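PDB 2Q0Q: aryl esterase from Mycobacterium smegmatis, which hydrolyses aryl esters as an oligomeric SGNH-family hydrolase and catalyses acyl transfer to alcohols in aqueous conditions. Local coordinates for residues G[37-42]-G[46-51]; G[57-62]-G[111-116]; G[134-139]-G[166-171]; G[138-143]-G[194-199]; G[178-183]-G[205-210]. All coordinates share one frame; numbering follows the deposited sequence.

Contact 1. Residues G[37-42]-G[46-51]; sequences VLAQQL and FEVIEE
One face of the F46 ring is covered by a methyl group of L42: CD2 of L42 lies 4.1 Å from the ring centroid and only 8° off the ring normal, a CH-pi contact centred on the ring. On the CD2 side of the ring the backbone of the helix comes close, with L42 O 3.6 Å from F46 CD2. The two side chains cross at about a right angle, and the rest of the leucine closes round the root of the ring, its CB 3.8 Å from F46 CD2 and its CD1 near F46 CB. With chi1 at -62°, CG of F46 stands anti to its own carbonyl carbon, which brings the ring against the last turn of helix 34-42. The helix and strand 46-52 run antiparallel, at 175° with their axes 8.1 Å apart, joined by a tight connection of three residues; the strand is one of the two outermost of the parallel sheet within this chain, and the pair forms one alpha-beta unit of the three-layer SGNH hydrolase fold. Two residues further on, V48 puts a single methyl, CG2, into the helix surface. It meets L38 CG at 4.0 Å and A39 CB at 4.1 Å, and L42 CD1 lies a little farther off at 4.3 Å. Outside the two segments, E47, whose side chain points away from the helix, pairs with R4 of the adjoining strand 3-9 in a salt bridge.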
# COMPACT_ATOMS: atom_id res chain seq x y z
N VAL G 37 19.75 -0.67 38.54
CA VAL G 37 19.36 -0.46 39.94
C VAL G 37 18.21 -1.39 40.32
O VAL G 37 18.22 -1.99 41.40
CB VAL G 37 18.95 1.00 40.20
CG1 VAL G 37 18.40 1.12 41.61
CG2 VAL G 37 20.15 1.92 39.97
N LEU G 38 17.26 -1.56 39.38
CA LEU G 38 16.17 -2.52 39.56
C LEU G 38 16.74 -3.92 39.78
O LEU G 38 16.34 -4.61 40.71
CB LEU G 38 15.20 -2.50 38.36
CG LEU G 38 14.01 -3.45 38.38
CD1 LEU G 38 13.08 -3.24 39.55
CD2 LEU G 38 13.24 -3.29 37.10
N ALA G 39 17.67 -4.33 38.92
CA ALA G 39 18.24 -5.68 38.98
C ALA G 39 18.98 -5.93 40.31
O ALA G 39 18.82 -7.00 40.92
CB ALA G 39 19.15 -5.92 37.79
N GLN G 40 19.79 -4.93 40.71
CA GLN G 40 20.51 -4.92 42.00
C GLN G 40 19.55 -5.10 43.16
O GLN G 40 19.76 -5.94 44.05
CB GLN G 40 21.20 -3.57 42.27
CG GLN G 40 22.43 -3.22 41.46
CD GLN G 40 22.83 -1.74 41.65
OE1 GLN G 40 22.78 -1.21 42.77
NE2 GLN G 40 23.20 -1.08 40.56
N GLN G 41 18.52 -4.27 43.16
CA GLN G 41 17.58 -4.21 44.25
C GLN G 41 16.78 -5.50 44.36
O GLN G 41 16.48 -5.95 45.47
CB GLN G 41 16.65 -3.00 44.10
CG GLN G 41 17.35 -1.66 44.29
CD GLN G 41 17.73 -1.40 45.73
OE1 GLN G 41 16.89 -1.41 46.63
NE2 GLN G 41 19.01 -1.15 45.95
N LEU G 42 16.43 -6.09 43.23
CA LEU G 42 15.63 -7.31 43.22
C LEU G 42 16.46 -8.54 43.60
O LEU G 42 15.99 -9.42 44.31
CB LEU G 42 15.00 -7.50 41.85
CG LEU G 42 13.81 -6.61 41.52
CD1 LEU G 42 13.42 -6.75 40.05
CD2 LEU G 42 12.64 -6.91 42.47
N PHE G 46 15.47 -12.71 40.65
CA PHE G 46 14.91 -12.04 39.47
C PHE G 46 15.96 -11.81 38.40
O PHE G 46 17.15 -11.72 38.68
CB PHE G 46 14.32 -10.68 39.87
CG PHE G 46 13.20 -10.77 40.85
CD1 PHE G 46 11.88 -10.73 40.43
CD2 PHE G 46 13.46 -10.93 42.20
CE1 PHE G 46 10.83 -10.82 41.36
CE2 PHE G 46 12.44 -11.02 43.12
CZ PHE G 46 11.12 -10.97 42.70
N GLU G 47 15.48 -11.70 37.16
CA GLU G 47 16.31 -11.36 36.03
C GLU G 47 15.62 -10.25 35.22
O GLU G 47 14.48 -10.42 34.79
CB GLU G 47 16.49 -12.59 35.14
CG GLU G 47 17.48 -12.41 33.99
CD GLU G 47 17.47 -13.54 33.01
OE1 GLU G 47 16.87 -14.60 33.32
OE2 GLU G 47 18.07 -13.38 31.91
N VAL G 48 16.34 -9.14 35.01
CA VAL G 48 15.83 -8.00 34.25
C VAL G 48 16.36 -8.00 32.82
O VAL G 48 17.54 -8.25 32.56
CB VAL G 48 16.19 -6.66 34.96
CG1 VAL G 48 15.86 -5.45 34.06
CG2 VAL G 48 15.45 -6.58 36.28
N ILE G 49 15.46 -7.73 31.88
CA ILE G 49 15.78 -7.72 30.46
C ILE G 49 15.57 -6.30 29.92
O ILE G 49 14.47 -5.76 30.03
CB ILE G 49 14.87 -8.71 29.72
CG1 ILE G 49 15.12 -10.13 30.23
CG2 ILE G 49 15.06 -8.60 28.22
CD1 ILE G 49 13.87 -10.98 30.29
N GLU G 50 16.63 -5.71 29.38
CA GLU G 50 16.66 -4.30 28.94
C GLU G 50 16.31 -4.17 27.48
O GLU G 50 17.11 -4.52 26.60
CB GLU G 50 18.04 -3.69 29.18
CG GLU G 50 18.43 -3.73 30.65
CD GLU G 50 19.86 -3.28 30.93
OE1 GLU G 50 20.77 -3.54 30.10
OE2 GLU G 50 20.05 -2.69 32.00
N GLU G 51 15.10 -3.69 27.21
CA GLU G 51 14.68 -3.38 25.85
C GLU G 51 14.23 -1.92 25.77
O GLU G 51 13.07 -1.63 25.52
CB GLU G 51 13.59 -4.34 25.38
CG GLU G 51 14.08 -5.78 25.17
CD GLU G 51 14.78 -6.01 23.86
OE1 GLU G 51 14.74 -5.14 22.95
OE2 GLU G 51 15.33 -7.14 23.69

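Contact 2. Residues G[57-62]-G[111-116]; sequences TTNIDD and MSVLVT
T58 comes closest to the helix segment 111-116, its CA 5.7 Å from that of M111, whereas N59 and V113 stand 7.6 Å apart at CA; segment 57-62 has no regular secondary structure and meets the helix through T58 and N59. The fold of this loop is held from within by T57, whose OG1 donates to I60 O at 2.7 Å. T58 directs its side chain at the start of the helix segment, with CB 3.8 Å from the backbone N of M111, while its carbonyl oxygen rests against the fork of L114: CD2 of L114 is 3.6 Å from T58 O and CD1 almost as near. L114 has CG anti to its carbonyl carbon (chi1 -61°), which sends both methyls out to the loop. Beside this pair, N59 crosses V113 at about a right angle, its ND2 3.9 Å from V113 CG2, the amide nitrogen end touching a methyl. The polar ends are served elsewhere, T58 OG1 by D95 and N59 OD1 by R102, so the loop meets the helix through van der Waals contact while its polar groups bond to other parts of the chain. P63 of a neighbouring subunit packs on V113. Helix 104-119 is further wedged between helix 70-81, where A71 touches both V113 and L114, and helix 164-175 with strand 133-138, which M111, a selenomethionine, meets through Y168 and V136.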
# COMPACT_ATOMS: atom_id res chain seq x y z
N THR G 57 8.44 5.51 20.21
CA THR G 57 7.07 5.90 20.53
C THR G 57 6.22 4.68 20.89
O THR G 57 6.66 3.52 20.73
CB THR G 57 6.39 6.55 19.33
OG1 THR G 57 6.15 5.53 18.36
CG2 THR G 57 7.27 7.62 18.70
N THR G 58 5.00 4.93 21.34
CA THR G 58 4.09 3.83 21.69
C THR G 58 3.81 3.00 20.44
O THR G 58 4.14 1.81 20.40
CB THR G 58 2.74 4.32 22.31
OG1 THR G 58 2.10 5.25 21.41
CG2 THR G 58 2.98 4.93 23.68
N ASN G 59 3.22 3.63 19.43
CA ASN G 59 2.78 2.93 18.22
C ASN G 59 2.67 3.82 16.99
O ASN G 59 1.82 3.57 16.10
CB ASN G 59 1.43 2.26 18.49
CG ASN G 59 0.25 3.22 18.41
OD1 ASN G 59 0.37 4.41 18.75
ND2 ASN G 59 -0.92 2.70 17.98
N ILE G 60 3.53 4.82 16.89
CA ILE G 60 3.48 5.71 15.75
C ILE G 60 4.84 5.75 15.07
O ILE G 60 5.87 5.92 15.73
CB ILE G 60 2.91 7.13 16.13
CG1 ILE G 60 2.91 8.06 14.92
CG2 ILE G 60 3.67 7.75 17.28
CD1 ILE G 60 1.94 9.20 15.04
N ASP G 61 4.83 5.57 13.76
CA ASP G 61 6.04 5.68 12.96
C ASP G 61 6.65 7.08 13.05
O ASP G 61 5.95 8.08 12.87
CB ASP G 61 5.72 5.38 11.49
CG ASP G 61 5.34 3.91 11.25
OD1 ASP G 61 5.66 3.05 12.10
OD2 ASP G 61 4.71 3.63 10.22
N ASP G 62 7.94 7.14 13.33
CA ASP G 62 8.64 8.42 13.30
C ASP G 62 9.13 8.65 11.87
O ASP G 62 9.78 7.75 11.28
CB ASP G 62 9.80 8.44 14.31
CG ASP G 62 10.45 9.82 14.46
OD1 ASP G 62 10.87 10.37 13.43
OD2 ASP G 62 10.56 10.36 15.59
N MSE G 111 -0.47 3.27 24.03
CA MSE G 111 -0.17 2.44 25.19
C MSE G 111 -1.13 1.25 25.32
O MSE G 111 -0.69 0.15 25.64
CB MSE G 111 -0.17 3.28 26.48
CG MSE G 111 0.05 2.47 27.78
SE MSE G 111 1.78 1.47 27.84
CE MSE G 111 2.97 2.99 28.37
N SER G 112 -2.42 1.46 25.05
CA SER G 112 -3.41 0.35 25.12
C SER G 112 -3.11 -0.79 24.13
O SER G 112 -3.32 -1.96 24.44
CB SER G 112 -4.85 0.86 24.89
OG SER G 112 -5.19 1.01 23.51
N VAL G 113 -2.62 -0.44 22.95
CA VAL G 113 -2.13 -1.42 21.99
C VAL G 113 -0.99 -2.27 22.59
O VAL G 113 -1.01 -3.49 22.47
CB VAL G 113 -1.67 -0.73 20.68
CG1 VAL G 113 -0.94 -1.70 19.75
CG2 VAL G 113 -2.86 -0.10 19.95
N LEU G 114 -0.02 -1.63 23.21
CA LEU G 114 1.11 -2.34 23.83
C LEU G 114 0.64 -3.28 24.98
O LEU G 114 1.05 -4.45 25.07
CB LEU G 114 2.16 -1.34 24.33
CG LEU G 114 2.81 -0.44 23.25
CD1 LEU G 114 3.79 0.54 23.86
CD2 LEU G 114 3.52 -1.25 22.22
N VAL G 115 -0.25 -2.78 25.84
CA VAL G 115 -0.82 -3.62 26.89
C VAL G 115 -1.52 -4.81 26.31
O VAL G 115 -1.30 -5.93 26.74
CB VAL G 115 -1.81 -2.83 27.78
CG1 VAL G 115 -2.46 -3.75 28.84
CG2 VAL G 115 -1.09 -1.67 28.46
N THR G 116 -2.33 -4.58 25.30
CA THR G 116 -3.06 -5.67 24.64
C THR G 116 -2.11 -6.72 24.06
O THR G 116 -2.35 -7.94 24.20
CB THR G 116 -4.02 -5.12 23.56
OG1 THR G 116 -4.99 -4.27 24.19
CG2 THR G 116 -4.77 -6.23 22.87

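Contact 3. Residues G[134-139]-G[166-171]; sequences VLVVSP and RVYSAL
Y168 carries most of this contact, lying across the end of strand 133-138, level with S138, with its CD2-CE2 side turned to the strand. CD2 of the ring is 3.6 Å from S138 CA and 3.8 Å from S138 CB, and CE2 is 3.8 Å from V137 O, which lies at the ring edge and in its plane. A chi1 of -76° sets CG of Y168 anti to the carbonyl carbon and swings the ring out from the helix towards the strand's C-terminal end. There the hydroxyl reaches past the strand to a hydrogen bond with the carbonyl of L91, so the ring is fixed at both its root and its far end. V136, second in buried area, approaches the base of the ring with one methyl: CG1 is 3.9 Å from Y168 CD2 and also near CB, the two side chains crossing obliquely. S138 contributes its backbone and CB, whereas its OG turns to D181 on strand 179-181, a bond that satisfies the hydroxyl inside the buried layer. Beyond the strand's end, CD of P139 stands 4.3 Å from Y168 CE2. Helix 164-175 is antiparallel to the strand, at 165° and with axes 8.3 Å apart, while I107 of helix 104-119 also packs on the tyrosine. A parallel sheet covered by helices that run against its strands is the alpha/beta/alpha sandwich of SGNH hydrolases, and here an aromatic residue fills the join of helix and sheet near the strand's C-terminal end.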
# COMPACT_ATOMS: atom_id res chain seq x y z
N VAL G 134 1.60 -7.23 33.19
CA VAL G 134 2.04 -5.96 32.65
C VAL G 134 1.98 -4.90 33.74
O VAL G 134 1.15 -4.96 34.63
CB VAL G 134 1.20 -5.52 31.41
CG1 VAL G 134 -0.24 -5.15 31.83
CG2 VAL G 134 1.88 -4.33 30.68
N LEU G 135 2.90 -3.95 33.67
CA LEU G 135 2.86 -2.76 34.51
C LEU G 135 2.98 -1.55 33.59
O LEU G 135 4.00 -1.36 32.94
CB LEU G 135 4.00 -2.78 35.55
CG LEU G 135 4.20 -1.51 36.39
CD1 LEU G 135 2.91 -1.15 37.13
CD2 LEU G 135 5.36 -1.67 37.38
N VAL G 136 1.91 -0.77 33.53
CA VAL G 136 1.87 0.47 32.75
C VAL G 136 2.52 1.59 33.59
O VAL G 136 2.12 1.86 34.74
CB VAL G 136 0.41 0.84 32.40
CG1 VAL G 136 0.33 2.23 31.71
CG2 VAL G 136 -0.28 -0.28 31.58
N VAL G 137 3.53 2.24 33.01
CA VAL G 137 4.23 3.31 33.73
C VAL G 137 4.16 4.60 32.94
O VAL G 137 4.58 4.66 31.79
CB VAL G 137 5.70 2.98 33.96
CG1 VAL G 137 6.41 4.09 34.66
CG2 VAL G 137 5.86 1.64 34.73
N SER G 138 3.63 5.65 33.57
CA SER G 138 3.68 6.98 32.97
C SER G 138 5.06 7.56 33.26
O SER G 138 5.54 7.47 34.42
CB SER G 138 2.57 7.90 33.51
OG SER G 138 2.47 7.82 34.91
N PRO G 139 5.72 8.15 32.23
CA PRO G 139 7.00 8.79 32.50
C PRO G 139 6.76 10.09 33.28
O PRO G 139 5.64 10.58 33.33
CB PRO G 139 7.53 9.12 31.10
CG PRO G 139 6.27 9.39 30.32
CD PRO G 139 5.32 8.31 30.82
N ARG G 166 -2.60 10.75 34.42
CA ARG G 166 -4.06 10.70 34.47
C ARG G 166 -4.65 9.73 33.45
O ARG G 166 -5.47 8.88 33.80
CB ARG G 166 -4.65 12.10 34.25
CG ARG G 166 -6.16 12.12 34.38
CD ARG G 166 -6.72 13.52 34.38
NE ARG G 166 -6.45 14.22 33.12
CZ ARG G 166 -7.18 14.10 32.01
NH1 ARG G 166 -8.23 13.29 31.97
NH2 ARG G 166 -6.84 14.79 30.92
N VAL G 167 -4.27 9.90 32.20
CA VAL G 167 -4.85 9.10 31.13
C VAL G 167 -4.38 7.64 31.22
O VAL G 167 -5.17 6.75 30.94
CB VAL G 167 -4.64 9.70 29.68
CG1 VAL G 167 -5.24 11.10 29.58
CG2 VAL G 167 -3.18 9.70 29.27
N TYR G 168 -3.12 7.39 31.60
CA TYR G 168 -2.64 6.02 31.75
C TYR G 168 -3.27 5.34 32.97
O TYR G 168 -3.55 4.12 32.92
CB TYR G 168 -1.10 5.92 31.89
CG TYR G 168 -0.27 6.10 30.62
CD1 TYR G 168 -0.81 6.56 29.42
CD2 TYR G 168 1.11 5.86 30.66
CE1 TYR G 168 -0.01 6.74 28.29
CE2 TYR G 168 1.91 6.04 29.54
CZ TYR G 168 1.35 6.48 28.36
OH TYR G 168 2.15 6.65 27.26
N SER G 169 -3.49 6.09 34.05
CA SER G 169 -4.21 5.54 35.19
C SER G 169 -5.64 5.11 34.83
O SER G 169 -6.10 4.03 35.25
CB SER G 169 -4.25 6.52 36.35
OG SER G 169 -4.83 5.91 37.49
N ALA G 170 -6.32 5.97 34.08
CA ALA G 170 -7.66 5.69 33.56
C ALA G 170 -7.65 4.44 32.70
O ALA G 170 -8.48 3.55 32.90
CB ALA G 170 -8.17 6.85 32.73
N LEU G 171 -6.72 4.41 31.76
CA LEU G 171 -6.58 3.27 30.84
C LEU G 171 -6.39 1.99 31.63
O LEU G 171 -7.11 0.98 31.43
CB LEU G 171 -5.38 3.50 29.93
CG LEU G 171 -5.03 2.29 29.07
CD1 LEU G 171 -6.18 1.94 28.11
CD2 LEU G 171 -3.73 2.52 28.32

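Contact 4. Residues G[138-143]-G[194-199]; sequences SPPPLA and IHFTEA. With SO4 (sulfate ion), chain U.
I194 opens the segment by packing against L142, the two side chains side by side and pointing the same way. A single leucine methyl makes the touch, CD2 of L142 lying 3.8 Å from I194 CA and 4.0 Å from I194 CG2. The carbonyl of I194 accepts a bond of 2.9 Å from a water that also reaches P140 O weakly, so a solvent molecule links the two backbones. CG2 of I194 also covers one face of the next residue's ring. H195 turns away from segment 138-143; its NE2 donates to sulfate O4 at 2.8 Å, with an N-H...O angle of 147° and the oxygen in the ring plane at the edge. The other nitrogen, ND1, bonds to D192, and S11 also binds the sulfate, an arrangement consistent with the Ser-His-Asp triad of SGNH hydrolases, the anion probably coming from the crystallisation liquor. F196 swings back to the loop: with CG anti to its carbonyl carbon (chi1 -67°), its side chain and that of P140 approach from opposite directions, P140 CG coming obliquely to the ring, 3.6 Å from F196 CE2. T197 follows as the N-cap of helix 198-215. The contact thus joins the loop leaving strand 133-138 to the approach of that last helix, with L12 of helix 11-14 touching H195 and F196, L204 of helix 198-215 also packing on F196, and F154 lying against L142 and I194.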
# COMPACT_ATOMS: atom_id res chain seq x y z
N SER G 138 3.63 5.65 33.57
CA SER G 138 3.68 6.98 32.97
C SER G 138 5.06 7.56 33.26
O SER G 138 5.54 7.47 34.42
CB SER G 138 2.57 7.90 33.51
OG SER G 138 2.47 7.82 34.91
N PRO G 139 5.72 8.15 32.23
CA PRO G 139 7.00 8.79 32.50
C PRO G 139 6.76 10.09 33.28
O PRO G 139 5.64 10.58 33.33
CB PRO G 139 7.53 9.12 31.10
CG PRO G 139 6.27 9.39 30.32
CD PRO G 139 5.32 8.31 30.82
N PRO G 140 7.81 10.66 33.87
CA PRO G 140 7.65 11.96 34.52
C PRO G 140 7.48 13.08 33.51
O PRO G 140 7.96 12.98 32.37
CB PRO G 140 8.95 12.12 35.31
CG PRO G 140 9.90 11.29 34.66
CD PRO G 140 9.20 10.19 33.96
N PRO G 141 6.81 14.18 33.92
CA PRO G 141 6.64 15.29 33.00
C PRO G 141 8.00 15.82 32.53
O PRO G 141 8.98 15.81 33.30
CB PRO G 141 5.88 16.32 33.83
CG PRO G 141 5.17 15.50 34.88
CD PRO G 141 6.18 14.44 35.22
N LEU G 142 8.06 16.26 31.27
CA LEU G 142 9.22 16.96 30.76
C LEU G 142 9.42 18.28 31.51
O LEU G 142 8.53 18.77 32.23
CB LEU G 142 9.07 17.24 29.26
CG LEU G 142 9.05 16.03 28.34
CD1 LEU G 142 8.49 16.36 26.96
CD2 LEU G 142 10.45 15.40 28.21
N ALA G 143 10.60 18.86 31.33
CA ALA G 143 10.96 20.15 31.92
C ALA G 143 11.46 21.09 30.82
O ALA G 143 11.61 20.66 29.66
CB ALA G 143 12.04 19.93 32.97
N ILE G 194 14.81 16.59 29.40
CA ILE G 194 14.17 15.40 28.86
C ILE G 194 14.59 14.13 29.61
O ILE G 194 13.74 13.31 29.97
CB ILE G 194 14.51 15.22 27.35
CG1 ILE G 194 14.12 16.47 26.54
CG2 ILE G 194 13.85 13.92 26.81
CD1 ILE G 194 14.76 16.52 25.15
N HIS G 195 15.90 13.96 29.81
CA HIS G 195 16.43 12.71 30.31
C HIS G 195 16.75 12.78 31.79
O HIS G 195 16.52 13.83 32.43
CB HIS G 195 17.62 12.26 29.43
CG HIS G 195 17.24 12.09 27.99
ND1 HIS G 195 17.46 13.08 27.04
CD2 HIS G 195 16.61 11.08 27.34
CE1 HIS G 195 17.00 12.67 25.87
NE2 HIS G 195 16.48 11.46 26.02
N PHE G 196 17.21 11.65 32.33
CA PHE G 196 17.33 11.47 33.78
C PHE G 196 18.72 11.73 34.28
O PHE G 196 19.69 11.39 33.63
CB PHE G 196 16.98 10.06 34.25
CG PHE G 196 15.54 9.65 34.09
CD1 PHE G 196 15.18 8.30 34.21
CD2 PHE G 196 14.52 10.59 33.87
CE1 PHE G 196 13.84 7.89 34.10
CE2 PHE G 196 13.19 10.18 33.74
CZ PHE G 196 12.84 8.82 33.84
N THR G 197 18.80 12.28 35.47
CA THR G 197 20.05 12.32 36.23
C THR G 197 20.34 10.94 36.81
O THR G 197 19.50 10.02 36.72
CB THR G 197 19.97 13.29 37.41
OG1 THR G 197 18.85 12.94 38.23
CG2 THR G 197 19.83 14.71 36.89
N GLU G 198 21.53 10.78 37.37
CA GLU G 198 21.86 9.54 38.08
C GLU G 198 20.91 9.28 39.25
O GLU G 198 20.52 8.11 39.46
CB GLU G 198 23.28 9.61 38.63
CG GLU G 198 24.35 9.62 37.54
CD GLU G 198 25.76 9.76 38.13
OE1 GLU G 198 26.01 10.71 38.92
OE2 GLU G 198 26.58 8.89 37.76
N ALA G 199 20.56 10.34 39.98
CA ALA G 199 19.65 10.27 41.15
C ALA G 199 18.19 9.96 40.77
O ALA G 199 17.50 9.19 41.51
CB ALA G 199 19.70 11.56 41.97
S SO4 U . 14.29 10.58 23.01
O1 SO4 U . 13.45 11.65 23.66
O2 SO4 U . 13.84 9.25 23.48
O3 SO4 U . 14.24 10.85 21.56
O4 SO4 U . 15.67 10.74 23.47
O HOH W 1 11.12 12.73 31.04

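Contact 5. Residues G[178-183]-G[205-210]; sequences PFFDAG and GVALAE
F180 extends from its strand to the helix, and the L208 side chain meets it at a slant. The leucine methyl CD2 meets one side of the ring, 3.6 Å from F180 CD2 and 4.0 Å from F180 CE2, while the far end of the ring rests on a second residue, F180 CZ lying 3.8 Å from A207 CB. Phenylalanine CG stands anti to the backbone N (chi1 177°), an extended setting that lets the ring bridge a wide gap, for the CA atoms of F180 and L208 are 8.4 Å apart. The L208 side chain leaves the helix without pointing at the strand, and only its end comes up to the ring. Q211, one turn on from A207, also touches F180, and L135 of strand 133-138 adjoins it on the sheet side. At the strand's last residue, D181 OD1 accepts from G183 N at 2.8 Å, met from above the carboxylate plane, an Asx turn at the end of the strand. A short edge strand covered by the C-terminal helix 198-215, chiefly in this contact through F180, is how this SGNH hydrolase closes the last strand of its alpha/beta/alpha sandwich.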
# COMPACT_ATOMS: atom_id res chain seq x y z
N PRO G 178 -2.11 -3.41 36.34
CA PRO G 178 -1.34 -2.54 37.26
C PRO G 178 -0.78 -1.28 36.59
O PRO G 178 -0.28 -1.34 35.47
CB PRO G 178 -0.18 -3.45 37.72
CG PRO G 178 -0.55 -4.80 37.37
CD PRO G 178 -1.49 -4.74 36.22
N PHE G 179 -0.84 -0.17 37.33
CA PHE G 179 -0.29 1.11 36.91
C PHE G 179 0.70 1.65 37.95
O PHE G 179 0.50 1.46 39.16
CB PHE G 179 -1.42 2.13 36.71
CG PHE G 179 -0.94 3.54 36.59
CD1 PHE G 179 -0.40 4.00 35.39
CD2 PHE G 179 -1.02 4.41 37.68
CE1 PHE G 179 0.05 5.31 35.27
CE2 PHE G 179 -0.56 5.73 37.56
CZ PHE G 179 -0.03 6.17 36.36
N PHE G 180 1.74 2.34 37.48
CA PHE G 180 2.64 3.10 38.36
C PHE G 180 3.07 4.40 37.67
O PHE G 180 3.44 4.40 36.51
CB PHE G 180 3.86 2.26 38.73
CG PHE G 180 4.87 2.99 39.59
CD1 PHE G 180 4.65 3.19 40.94
CD2 PHE G 180 6.06 3.47 39.03
CE1 PHE G 180 5.58 3.89 41.73
CE2 PHE G 180 7.00 4.15 39.80
CZ PHE G 180 6.76 4.35 41.15
N ASP G 181 3.06 5.50 38.41
CA ASP G 181 3.48 6.78 37.89
C ASP G 181 4.91 7.06 38.33
O ASP G 181 5.16 7.37 39.51
CB ASP G 181 2.55 7.89 38.39
CG ASP G 181 2.94 9.29 37.90
OD1 ASP G 181 3.72 9.41 36.92
OD2 ASP G 181 2.47 10.28 38.52
N ALA G 182 5.81 7.06 37.37
CA ALA G 182 7.20 7.39 37.64
C ALA G 182 7.32 8.81 38.19
O ALA G 182 8.20 9.09 39.00
CB ALA G 182 8.03 7.23 36.39
N GLY G 183 6.40 9.68 37.78
CA GLY G 183 6.38 11.05 38.27
C GLY G 183 6.00 11.16 39.74
O GLY G 183 6.20 12.22 40.31
N GLY G 205 14.47 3.14 40.00
CA GLY G 205 14.83 1.72 40.21
C GLY G 205 14.40 1.12 41.55
O GLY G 205 13.92 -0.03 41.63
N VAL G 206 14.58 1.91 42.62
CA VAL G 206 14.21 1.49 43.98
C VAL G 206 12.67 1.43 44.21
O VAL G 206 12.14 0.58 44.98
CB VAL G 206 14.84 2.44 45.02
CG1 VAL G 206 14.13 2.33 46.34
CG2 VAL G 206 16.33 2.15 45.15
N ALA G 207 11.97 2.31 43.46
CA ALA G 207 10.52 2.32 43.55
C ALA G 207 9.94 1.16 42.78
O ALA G 207 9.02 0.50 43.25
CB ALA G 207 10.00 3.60 43.00
N LEU G 208 10.47 0.95 41.57
CA LEU G 208 9.99 -0.15 40.72
C LEU G 208 10.34 -1.52 41.29
O LEU G 208 9.61 -2.50 41.04
CB LEU G 208 10.51 -0.01 39.28
CG LEU G 208 9.85 1.10 38.42
CD1 LEU G 208 10.61 1.34 37.10
CD2 LEU G 208 8.36 0.81 38.15
N ALA G 209 11.47 -1.62 41.99
CA ALA G 209 11.84 -2.88 42.66
C ALA G 209 10.70 -3.26 43.62
O ALA G 209 10.24 -4.40 43.63
CB ALA G 209 13.15 -2.73 43.39
N GLU G 210 10.20 -2.31 44.41
CA GLU G 210 9.07 -2.59 45.27
C GLU G 210 7.82 -3.00 44.47
O GLU G 210 7.09 -3.92 44.84
CB GLU G 210 8.79 -1.35 46.16
CG GLU G 210 7.65 -1.53 47.15
CD GLU G 210 6.27 -1.16 46.58
OE1 GLU G 210 6.21 -0.34 45.62
OE2 GLU G 210 5.27 -1.84 47.06

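In the fold
Contacts 2, 3 and 4 are buried, whereas contacts 1 and 5 are only partly so and lie at the two outermost strands of the sheet. Contacts 1 and 5 nevertheless meet, as L38 and L42 of helix 34-42 pack on A209 of helix 198-215, so both belong to one helical layer. Contacts 2 and 3 join in the other layer, where M111 touches Y168. Contact 3 shares S138 and P139 with contact 4 and adjoins contact 5 through neighbouring strands. Apolar packing dominates throughout; contact 2 sets a loop carbonyl against leucine methyls, and contact 4 alone has a bridging water and a bound anion, beside the probable catalytic histidine.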